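Local coordinates for protein malate dehydrogenase (Naegleria fowleri, PDB 6UM4) that probably catalyses the reversible, NAD(P)-dependent interconversion of malate and oxaloacetate, at residues I271-I276 with F290-G295; A275-H280 with C372-Q377; Y285-F290 with S394-R399. All coordinates share one frame; numbering follows the deposited sequence.

Overall arrangement
All three contacts lie in the alpha/beta C-terminal domain, and strand 271-277 is common to two of them. Its first half pairs with strand 292-293 in interaction 1, closing a short loop of 13 residues that holds strand 285-287. Its second half and the following turn reach strand 371-380 in interaction 2, across 91 residues. Interaction 3 joins residues 285-290, which run from that loop into the second segment of interaction 1 at the shared Phe-290, to the start of helix 394-414, and so crosses both other contacts along the chain; interactions 1 and 2 set out from the same strand. Together they tie one small antiparallel sheet to a second one and to the C-terminal helix.

Interaction 1. Residues I271-I276 with F290-G295; sequences ISRFAI and FTTIKG
Ile-271 and Ser-272 pair with Ile-293 and Thr-292 as a short antiparallel arm of a three-stranded sheet in the C-terminal domain of the lactate/malate dehydrogenase fold, with strand 271-277 in the middle. Ile-271 faces Ile-293 in a non-hydrogen-bonded pair. Its CG2, anti to the backbone N, meets Thr-291 CG2 at 3.7 Å, and the side chain also packs on Leu-257 and Val-260 of helix 250-264. Ser-272 and Thr-292 form the hydrogen-bonded pair: Ser-272 N gives to Thr-292 O and Thr-292 N to Ser-272 O, both at 3.0 Å. On the face of their side chains a water lies 2.6 Å from Thr-292 OG1 and is held weakly by Ser-272 OG.

The regular pairing stops at Arg-273, whose backbone is in the left-handed region. The side chain bends at chi3 (61°), which turns NE to Phe-290 O, 3.1 Å away; this oxygen lies in the guanidinium plane and the N-H points nearly at it (156°). Two donors grip Arg-273 O: Thr-291 OG1 from above the carbonyl plane at 3.0 Å, and a water that also accepts from Phe-290 N. Phe-274 runs alongside Thr-291, pointing the same way, with Thr-291 OG1 in the plane of its ring, 3.9 Å from Phe-274 CD1.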
loop_
_atom_site.group_PDB
_atom_site.type_symbol
_atom_site.label_atom_id
_atom_site.label_comp_id
_atom_site.label_asym_id
_atom_site.label_seq_id
_atom_site.Cartn_x
_atom_site.Cartn_y
_atom_site.Cartn_z
ATOM N N ILE A 271 0.346 -15.109 -19.311
ATOM C CA ILE A 271 -0.474 -16.199 -18.786
ATOM C C ILE A 271 -1.952 -15.874 -18.964
ATOM O O ILE A 271 -2.409 -14.787 -18.591
ATOM C CB ILE A 271 -0.145 -16.446 -17.306
ATOM C CG1 ILE A 271 1.358 -16.584 -17.131
ATOM C CG2 ILE A 271 -0.845 -17.678 -16.779
ATOM C CD1 ILE A 271 1.784 -16.665 -15.675
ATOM N N SER A 272 -2.716 -16.843 -19.469
ATOM C CA SER A 272 -4.153 -16.685 -19.668
ATOM C C SER A 272 -4.862 -17.931 -19.176
ATOM O O SER A 272 -4.269 -19.004 -19.106
ATOM C CB SER A 272 -4.535 -16.467 -21.143
ATOM O OG SER A 272 -4.223 -15.152 -21.581
ATOM N N ARG A 273 -6.129 -17.762 -18.793
ATOM C CA ARG A 273 -7.029 -18.874 -18.508
ATOM C C ARG A 273 -6.523 -19.748 -17.356
ATOM O O ARG A 273 -6.288 -20.955 -17.501
ATOM C CB ARG A 273 -7.247 -19.702 -19.769
ATOM C CG ARG A 273 -7.837 -18.904 -20.904
ATOM C CD ARG A 273 -7.534 -19.571 -22.230
ATOM N NE ARG A 273 -8.115 -20.908 -22.287
ATOM C CZ ARG A 273 -9.288 -21.175 -22.851
ATOM N NH1 ARG A 273 -9.994 -20.186 -23.386
ATOM N NH2 ARG A 273 -9.763 -22.418 -22.876
ATOM N N PHE A 274 -6.340 -19.107 -16.203
ATOM C CA PHE A 274 -6.016 -19.779 -14.952
ATOM C C PHE A 274 -7.156 -19.569 -13.960
ATOM O O PHE A 274 -7.828 -18.534 -13.986
ATOM C CB PHE A 274 -4.689 -19.237 -14.357
ATOM C CG PHE A 274 -4.304 -19.886 -13.056
ATOM C CD1 PHE A 274 -3.947 -21.232 -13.028
ATOM C CD2 PHE A 274 -4.329 -19.173 -11.877
ATOM C CE1 PHE A 274 -3.606 -21.849 -11.835
ATOM C CE2 PHE A 274 -3.983 -19.767 -10.685
ATOM C CZ PHE A 274 -3.621 -21.108 -10.657
ATOM N N ALA A 275 -7.367 -20.545 -13.074
ATOM C CA ALA A 275 -8.450 -20.425 -12.102
ATOM C C ALA A 275 -8.193 -21.303 -10.881
ATOM O O ALA A 275 -7.529 -22.337 -10.964
ATOM C CB ALA A 275 -9.797 -20.799 -12.728
ATOM N N ILE A 276 -8.761 -20.880 -9.758
ATOM C CA ILE A 276 -8.811 -21.641 -8.510
ATOM C C ILE A 276 -10.242 -22.150 -8.322
ATOM O O ILE A 276 -11.191 -21.366 -8.409
ATOM C CB ILE A 276 -8.375 -20.751 -7.332
ATOM C CG1 ILE A 276 -6.993 -20.146 -7.606
ATOM C CG2 ILE A 276 -8.430 -21.479 -6.013
ATOM C CD1 ILE A 276 -5.849 -21.153 -7.632
ATOM N N PHE A 290 -6.513 -25.359 -18.589
ATOM C CA PHE A 290 -6.787 -24.539 -19.764
ATOM C C PHE A 290 -5.766 -23.432 -19.981
ATOM O O PHE A 290 -5.936 -22.611 -20.889
ATOM C CB PHE A 290 -8.193 -23.945 -19.647
ATOM C CG PHE A 290 -9.222 -24.932 -19.169
ATOM C CD1 PHE A 290 -9.745 -25.882 -20.032
ATOM C CD2 PHE A 290 -9.652 -24.922 -17.850
ATOM C CE1 PHE A 290 -10.689 -26.799 -19.586
ATOM C CE2 PHE A 290 -10.597 -25.838 -17.397
ATOM C CZ PHE A 290 -11.115 -26.773 -18.265
ATOM N N THR A 291 -4.721 -23.384 -19.168
ATOM C CA THR A 291 -3.837 -22.231 -19.145
ATOM C C THR A 291 -3.002 -22.145 -20.416
ATOM O O THR A 291 -2.561 -23.164 -20.961
ATOM C CB THR A 291 -2.952 -22.300 -17.904
ATOM O OG1 THR A 291 -3.793 -22.448 -16.747
ATOM C CG2 THR A 291 -2.119 -21.018 -17.751
ATOM N N THR A 292 -2.793 -20.918 -20.900
ATOM C CA THR A 292 -1.914 -20.701 -22.041
ATOM C C THR A 292 -0.836 -19.688 -21.677
ATOM O O THR A 292 -0.988 -18.877 -20.765
ATOM C CB THR A 292 -2.678 -20.230 -23.287
ATOM O OG1 THR A 292 -3.305 -18.972 -23.017
ATOM C CG2 THR A 292 -3.719 -21.249 -23.702
ATOM N N ILE A 293 0.270 -19.767 -22.403
ATOM C CA ILE A 293 1.408 -18.884 -22.220
ATOM C C ILE A 293 1.754 -18.338 -23.592
ATOM O O ILE A 293 2.013 -19.117 -24.518
ATOM C CB ILE A 293 2.606 -19.619 -21.602
ATOM C CG1 ILE A 293 2.218 -20.208 -20.251
ATOM C CG2 ILE A 293 3.831 -18.686 -21.495
ATOM C CD1 ILE A 293 3.249 -21.170 -19.706
ATOM N N LYS A 294 1.732 -17.012 -23.735
ATOM C CA LYS A 294 2.006 -16.401 -25.031
ATOM C C LYS A 294 3.335 -16.897 -25.599
ATOM O O LYS A 294 4.368 -16.856 -24.927
ATOM C CB LYS A 294 2.019 -14.878 -24.904
ATOM N N GLY A 295 3.287 -17.425 -26.823
ATOM C CA GLY A 295 4.470 -17.840 -27.546
ATOM C C GLY A 295 4.963 -19.250 -27.293
ATOM O O GLY A 295 5.669 -19.800 -28.148
HETATM O O HOH W 1 -2.099 -16.660 -23.194
HETATM O O HOH W 2 -6.807 -23.478 -16.414
#

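Interaction 2. Residues A275-H280 with C372-Q377; sequences AIWGNH and CSMPVQ
Trp-277 and Pro-375 meet where two three-stranded antiparallel sheets of the C-terminal domain come together, strand 275-277 running against strand 372-377 at 154°. Pro-375 CD lies over one face of Trp-277, the two side chains crossing obliquely. This CD sits 3.5 Å from the centroid of the six-membered ring of Trp-277, a CH-pi contact, and Pro-375 CG lies 3.6 Å from Trp-277 CZ2. Tight packing continues at the Ala-275 end of the contact, where Ala-275 CB and Pro-375 CB press to 3.4 Å, closer than a usual carbon contact.

Ser-373 fills the middle. Its chi1 of -172° sets OG anti to the backbone N, and OG gives to Ile-276 O, one residue before Trp-277, at 2.7 Å, coming from well above the carbonyl plane; it has a second partner in Thr-249. One hydrogen-bonded bridge follows: Ser-373 N gives to Gly-278 O at 2.9 Å, in the carbonyl plane and on a lone pair, and Gly-278 N gives to Ser-373 O at 3.1 Å. Cys-372 SG packs on Gly-278 N and CA.

All touching residues are buried, but Met-374, whose CB points away from the other strand, is held more loosely: its CG stays 4.3 Å from Trp-277 CZ3. The pairing ends on both sides: His-280 on one strand and Gln-377 on the other are partly exposed and take no part in the contact.

Around this core Trp-277 NE1 is held by Asp-287 of strand 285-287, and its ring meets Tyr-364 edge-to-face. Helix 394-414 supplies Ile-400 to Trp-277 and Leu-407 to Cys-372, while strand 353-359 borders Ala-275 and Ser-373 through Ser-355.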
loop_
_atom_site.group_PDB
_atom_site.type_symbol
_atom_site.label_atom_id
_atom_site.label_comp_id
_atom_site.label_asym_id
_atom_site.label_seq_id
_atom_site.Cartn_x
_atom_site.Cartn_y
_atom_site.Cartn_z
ATOM N N ALA A 275 -7.367 -20.545 -13.074
ATOM C CA ALA A 275 -8.450 -20.425 -12.102
ATOM C C ALA A 275 -8.193 -21.303 -10.881
ATOM O O ALA A 275 -7.529 -22.337 -10.964
ATOM C CB ALA A 275 -9.797 -20.799 -12.728
ATOM N N ILE A 276 -8.761 -20.880 -9.758
ATOM C CA ILE A 276 -8.811 -21.641 -8.510
ATOM C C ILE A 276 -10.242 -22.150 -8.322
ATOM O O ILE A 276 -11.191 -21.366 -8.409
ATOM C CB ILE A 276 -8.375 -20.751 -7.332
ATOM C CG1 ILE A 276 -6.993 -20.146 -7.606
ATOM C CG2 ILE A 276 -8.430 -21.479 -6.013
ATOM C CD1 ILE A 276 -5.849 -21.153 -7.632
ATOM N N TRP A 277 -10.407 -23.458 -8.095
ATOM C CA TRP A 277 -11.716 -24.034 -7.783
ATOM C C TRP A 277 -11.810 -24.369 -6.297
ATOM O O TRP A 277 -10.837 -24.803 -5.679
ATOM C CB TRP A 277 -11.987 -25.324 -8.568
ATOM C CG TRP A 277 -11.990 -25.225 -10.069
ATOM C CD1 TRP A 277 -10.898 -25.242 -10.891
ATOM C CD2 TRP A 277 -13.135 -25.187 -10.931
ATOM N NE1 TRP A 277 -11.287 -25.142 -12.200
ATOM C CE2 TRP A 277 -12.658 -25.128 -12.256
ATOM C CE3 TRP A 277 -14.514 -25.174 -10.710
ATOM C CZ2 TRP A 277 -13.511 -25.063 -13.351
ATOM C CZ3 TRP A 277 -15.353 -25.103 -11.793
ATOM C CH2 TRP A 277 -14.850 -25.047 -13.102
ATOM N N GLY A 278 -13.005 -24.209 -5.733
ATOM C CA GLY A 278 -13.267 -24.779 -4.418
ATOM C C GLY A 278 -13.182 -23.833 -3.229
ATOM O O GLY A 278 -13.569 -22.666 -3.312
ATOM N N ASN A 279 -12.676 -24.345 -2.115
ATOM C CA ASN A 279 -12.611 -23.641 -0.846
ATOM C C ASN A 279 -11.327 -22.816 -0.762
ATOM O O ASN A 279 -10.270 -23.232 -1.250
ATOM C CB ASN A 279 -12.647 -24.684 0.278
ATOM C CG ASN A 279 -13.047 -24.116 1.600
ATOM O OD1 ASN A 279 -13.421 -22.963 1.689
ATOM N ND2 ASN A 279 -12.980 -24.934 2.648
ATOM N N HIS A 280 -11.405 -21.657 -0.101
ATOM C CA HIS A 280 -10.182 -20.900 0.209
ATOM C C HIS A 280 -9.472 -21.635 1.349
ATOM O O HIS A 280 -9.555 -21.274 2.526
ATOM C CB HIS A 280 -10.518 -19.451 0.572
ATOM C CG HIS A 280 -9.340 -18.640 1.012
ATOM N ND1 HIS A 280 -8.205 -18.490 0.244
ATOM C CD2 HIS A 280 -9.123 -17.929 2.145
ATOM C CE1 HIS A 280 -7.338 -17.722 0.886
ATOM N NE2 HIS A 280 -7.873 -17.367 2.043
ATOM N N CYS A 372 -18.327 -21.348 -3.727
ATOM C CA CYS A 372 -17.295 -22.158 -4.338
ATOM C C CYS A 372 -16.578 -21.323 -5.368
ATOM O O CYS A 372 -17.232 -20.701 -6.208
ATOM C CB CYS A 372 -17.914 -23.391 -4.986
ATOM S SG CYS A 372 -16.736 -24.468 -5.793
ATOM N N SER A 373 -15.247 -21.341 -5.315
ATOM C CA SER A 373 -14.432 -20.601 -6.266
ATOM C C SER A 373 -14.524 -21.243 -7.641
ATOM O O SER A 373 -14.544 -22.476 -7.777
ATOM C CB SER A 373 -12.977 -20.562 -5.782
ATOM O OG SER A 373 -12.149 -19.704 -6.558
ATOM N N MET A 374 -14.655 -20.406 -8.664
ATOM C CA MET A 374 -14.786 -20.869 -10.038
ATOM C C MET A 374 -14.087 -19.872 -10.947
ATOM O O MET A 374 -13.973 -18.693 -10.603
ATOM C CB MET A 374 -16.260 -20.993 -10.462
ATOM C CG MET A 374 -17.135 -21.830 -9.561
ATOM S SD MET A 374 -18.849 -21.945 -10.150
ATOM C CE MET A 374 -19.622 -22.340 -8.576
ATOM N N PRO A 375 -13.669 -20.294 -12.140
ATOM C CA PRO A 375 -13.229 -19.313 -13.149
ATOM C C PRO A 375 -14.393 -18.428 -13.554
ATOM O O PRO A 375 -15.445 -18.919 -13.979
ATOM C CB PRO A 375 -12.774 -20.186 -14.324
ATOM C CG PRO A 375 -13.496 -21.530 -14.112
ATOM C CD PRO A 375 -13.531 -21.685 -12.611
ATOM N N VAL A 376 -14.213 -17.115 -13.403
ATOM C CA VAL A 376 -15.233 -16.155 -13.806
ATOM C C VAL A 376 -14.612 -15.046 -14.639
ATOM O O VAL A 376 -13.406 -14.781 -14.582
ATOM C CB VAL A 376 -15.979 -15.532 -12.614
ATOM C CG1 VAL A 376 -16.524 -16.614 -11.694
ATOM C CG2 VAL A 376 -15.075 -14.513 -11.886
ATOM N N GLN A 377 -15.463 -14.408 -15.435
ATOM C CA GLN A 377 -15.154 -13.154 -16.095
ATOM C C GLN A 377 -15.929 -12.050 -15.395
ATOM O O GLN A 377 -17.158 -12.139 -15.268
ATOM C CB GLN A 377 -15.533 -13.182 -17.572
ATOM C CG GLN A 377 -15.199 -11.870 -18.256
ATOM C CD GLN A 377 -15.140 -12.005 -19.749
ATOM O OE1 GLN A 377 -14.913 -13.096 -20.273
ATOM N NE2 GLN A 377 -15.322 -10.892 -20.452
#

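Interaction 3. Residues Y285-F290 with S394-R399; sequences YPDLSF and SFSADR
Strand 285-287, an edge strand of its antiparallel sheet, packs against the start of helix 394-414 chiefly through Tyr-285, Ser-396 and Arg-399. CB of Tyr-285 points toward the helix, and CG is anti to the backbone N (chi1 174°). Arg-399 CB lies over one face of the ring in a CH-pi contact, 3.8 Å from the centroid of the Tyr-285 ring, while Asp-287 CA covers the opposite face. Ser-396 OG comes in at the ring edge and shares a hydrogen bond of 3.0 Å with Tyr-285 OH. Phe-395 CE2 approaches obliquely, 3.9 Å from Tyr-285 CE1, the two ring planes standing at 86°.

Beside this aromatic patch a water links the segments, donating to Asp-287 OD2 at 2.6 Å and hydrogen-bonding Ser-396 OG at 2.9 Å. Asp-287 OD2 has a further partner in Trp-277 NE1. Asp-287 OD1 accepts from Ser-289 N at 2.8 Å, the bond that defines an Asx turn, and, on the syn lone pair of OD1, from Ser-289 OG. Ile-313 of helix 305-317 adjoins both Tyr-285 and Arg-399. The arrangement is helix-on-sheet packing of the alpha/beta C-terminal domain in the malate dehydrogenase family.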
loop_
_atom_site.group_PDB
_atom_site.type_symbol
_atom_site.label_atom_id
_atom_site.label_comp_id
_atom_site.label_asym_id
_atom_site.label_seq_id
_atom_site.Cartn_x
_atom_site.Cartn_y
_atom_site.Cartn_z
ATOM N N TYR A 285 -8.310 -26.269 -5.544
ATOM C CA TYR A 285 -7.738 -26.874 -6.731
ATOM C C TYR A 285 -7.258 -25.788 -7.669
ATOM O O TYR A 285 -8.068 -25.187 -8.389
ATOM C CB TYR A 285 -8.741 -27.793 -7.434
ATOM C CG TYR A 285 -8.203 -28.318 -8.734
ATOM C CD1 TYR A 285 -6.899 -28.822 -8.824
ATOM C CD2 TYR A 285 -8.965 -28.274 -9.880
ATOM C CE1 TYR A 285 -6.400 -29.277 -10.017
ATOM C CE2 TYR A 285 -8.469 -28.735 -11.078
ATOM C CZ TYR A 285 -7.191 -29.232 -11.139
ATOM O OH TYR A 285 -6.720 -29.689 -12.340
ATOM N N PRO A 286 -5.961 -25.479 -7.682
ATOM C CA PRO A 286 -5.418 -24.574 -8.702
ATOM C C PRO A 286 -5.379 -25.298 -10.041
ATOM O O PRO A 286 -4.713 -26.325 -10.181
ATOM C CB PRO A 286 -4.006 -24.262 -8.185
ATOM C CG PRO A 286 -3.934 -24.856 -6.776
ATOM C CD PRO A 286 -4.914 -25.981 -6.780
ATOM N N ASP A 287 -6.085 -24.763 -11.029
ATOM C CA ASP A 287 -6.403 -25.510 -12.240
ATOM C C ASP A 287 -5.618 -24.926 -13.407
ATOM O O ASP A 287 -5.883 -23.795 -13.831
ATOM C CB ASP A 287 -7.912 -25.473 -12.500
ATOM C CG ASP A 287 -8.341 -26.372 -13.661
ATOM O OD1 ASP A 287 -7.490 -27.091 -14.228
ATOM O OD2 ASP A 287 -9.547 -26.374 -13.985
ATOM N N LEU A 288 -4.646 -25.693 -13.910
ATOM C CA LEU A 288 -3.872 -25.342 -15.093
ATOM C C LEU A 288 -4.425 -25.975 -16.363
ATOM O O LEU A 288 -3.810 -25.827 -17.424
ATOM C CB LEU A 288 -2.403 -25.768 -14.931
ATOM C CG LEU A 288 -1.548 -24.902 -13.990
ATOM C CD1 LEU A 288 -0.141 -25.450 -13.776
ATOM C CD2 LEU A 288 -1.502 -23.483 -14.499
ATOM N N SER A 289 -5.574 -26.656 -16.290
ATOM C CA SER A 289 -6.018 -27.469 -17.426
ATOM C C SER A 289 -6.173 -26.647 -18.699
ATOM O O SER A 289 -6.019 -27.188 -19.794
ATOM C CB SER A 289 -7.349 -28.174 -17.131
ATOM O OG SER A 289 -7.303 -28.936 -15.937
ATOM N N PHE A 290 -6.513 -25.359 -18.589
ATOM C CA PHE A 290 -6.787 -24.539 -19.764
ATOM C C PHE A 290 -5.766 -23.432 -19.981
ATOM O O PHE A 290 -5.936 -22.611 -20.889
ATOM C CB PHE A 290 -8.193 -23.945 -19.647
ATOM C CG PHE A 290 -9.222 -24.932 -19.169
ATOM C CD1 PHE A 290 -9.745 -25.882 -20.032
ATOM C CD2 PHE A 290 -9.652 -24.922 -17.850
ATOM C CE1 PHE A 290 -10.689 -26.799 -19.586
ATOM C CE2 PHE A 290 -10.597 -25.838 -17.397
ATOM C CZ PHE A 290 -11.115 -26.773 -18.265
ATOM N N SER A 394 -11.004 -36.015 -15.464
ATOM C CA SER A 394 -11.170 -36.817 -14.258
ATOM C C SER A 394 -10.228 -36.369 -13.150
ATOM O O SER A 394 -10.578 -36.440 -11.967
ATOM C CB SER A 394 -10.941 -38.295 -14.594
ATOM O OG SER A 394 -10.579 -39.015 -13.431
ATOM N N PHE A 395 -9.016 -35.939 -13.502
ATOM C CA PHE A 395 -8.134 -35.410 -12.471
ATOM C C PHE A 395 -8.711 -34.137 -11.876
ATOM O O PHE A 395 -8.712 -33.959 -10.652
ATOM C CB PHE A 395 -6.747 -35.120 -13.025
ATOM C CG PHE A 395 -5.845 -34.460 -12.032
ATOM C CD1 PHE A 395 -5.435 -35.144 -10.894
ATOM C CD2 PHE A 395 -5.430 -33.150 -12.208
ATOM C CE1 PHE A 395 -4.602 -34.549 -9.960
ATOM C CE2 PHE A 395 -4.595 -32.552 -11.283
ATOM C CZ PHE A 395 -4.188 -33.243 -10.152
ATOM N N SER A 396 -9.221 -33.251 -12.731
ATOM C CA SER A 396 -9.863 -32.038 -12.233
ATOM C C SER A 396 -11.117 -32.367 -11.431
ATOM O O SER A 396 -11.359 -31.765 -10.380
ATOM C CB SER A 396 -10.200 -31.096 -13.386
ATOM O OG SER A 396 -9.033 -30.583 -13.980
ATOM N N ALA A 397 -11.958 -33.276 -11.935
ATOM C CA ALA A 397 -13.200 -33.577 -11.224
ATOM C C ALA A 397 -12.920 -34.110 -9.827
ATOM O O ALA A 397 -13.611 -33.750 -8.868
ATOM C CB ALA A 397 -14.050 -34.576 -12.015
ATOM N N ASP A 398 -11.913 -34.973 -9.700
ATOM C CA ASP A 398 -11.540 -35.509 -8.395
ATOM C C ASP A 398 -11.167 -34.397 -7.433
ATOM O O ASP A 398 -11.571 -34.401 -6.265
ATOM C CB ASP A 398 -10.359 -36.466 -8.530
ATOM C CG ASP A 398 -10.727 -37.791 -9.169
ATOM O OD1 ASP A 398 -11.927 -38.081 -9.417
ATOM O OD2 ASP A 398 -9.772 -38.545 -9.434
ATOM N N ARG A 399 -10.339 -33.466 -7.893
ATOM C CA ARG A 399 -9.832 -32.434 -6.999
ATOM C C ARG A 399 -10.959 -31.502 -6.573
ATOM O O ARG A 399 -11.138 -31.237 -5.377
ATOM C CB ARG A 399 -8.691 -31.661 -7.673
ATOM C CG ARG A 399 -7.406 -32.458 -7.847
ATOM C CD ARG A 399 -6.970 -33.018 -6.509
ATOM N NE ARG A 399 -5.659 -33.642 -6.551
ATOM C CZ ARG A 399 -4.520 -33.006 -6.284
ATOM N NH1 ARG A 399 -4.531 -31.716 -5.963
ATOM N NH2 ARG A 399 -3.368 -33.668 -6.334
HETATM O O HOH W 3 -10.332 -28.394 -15.338
#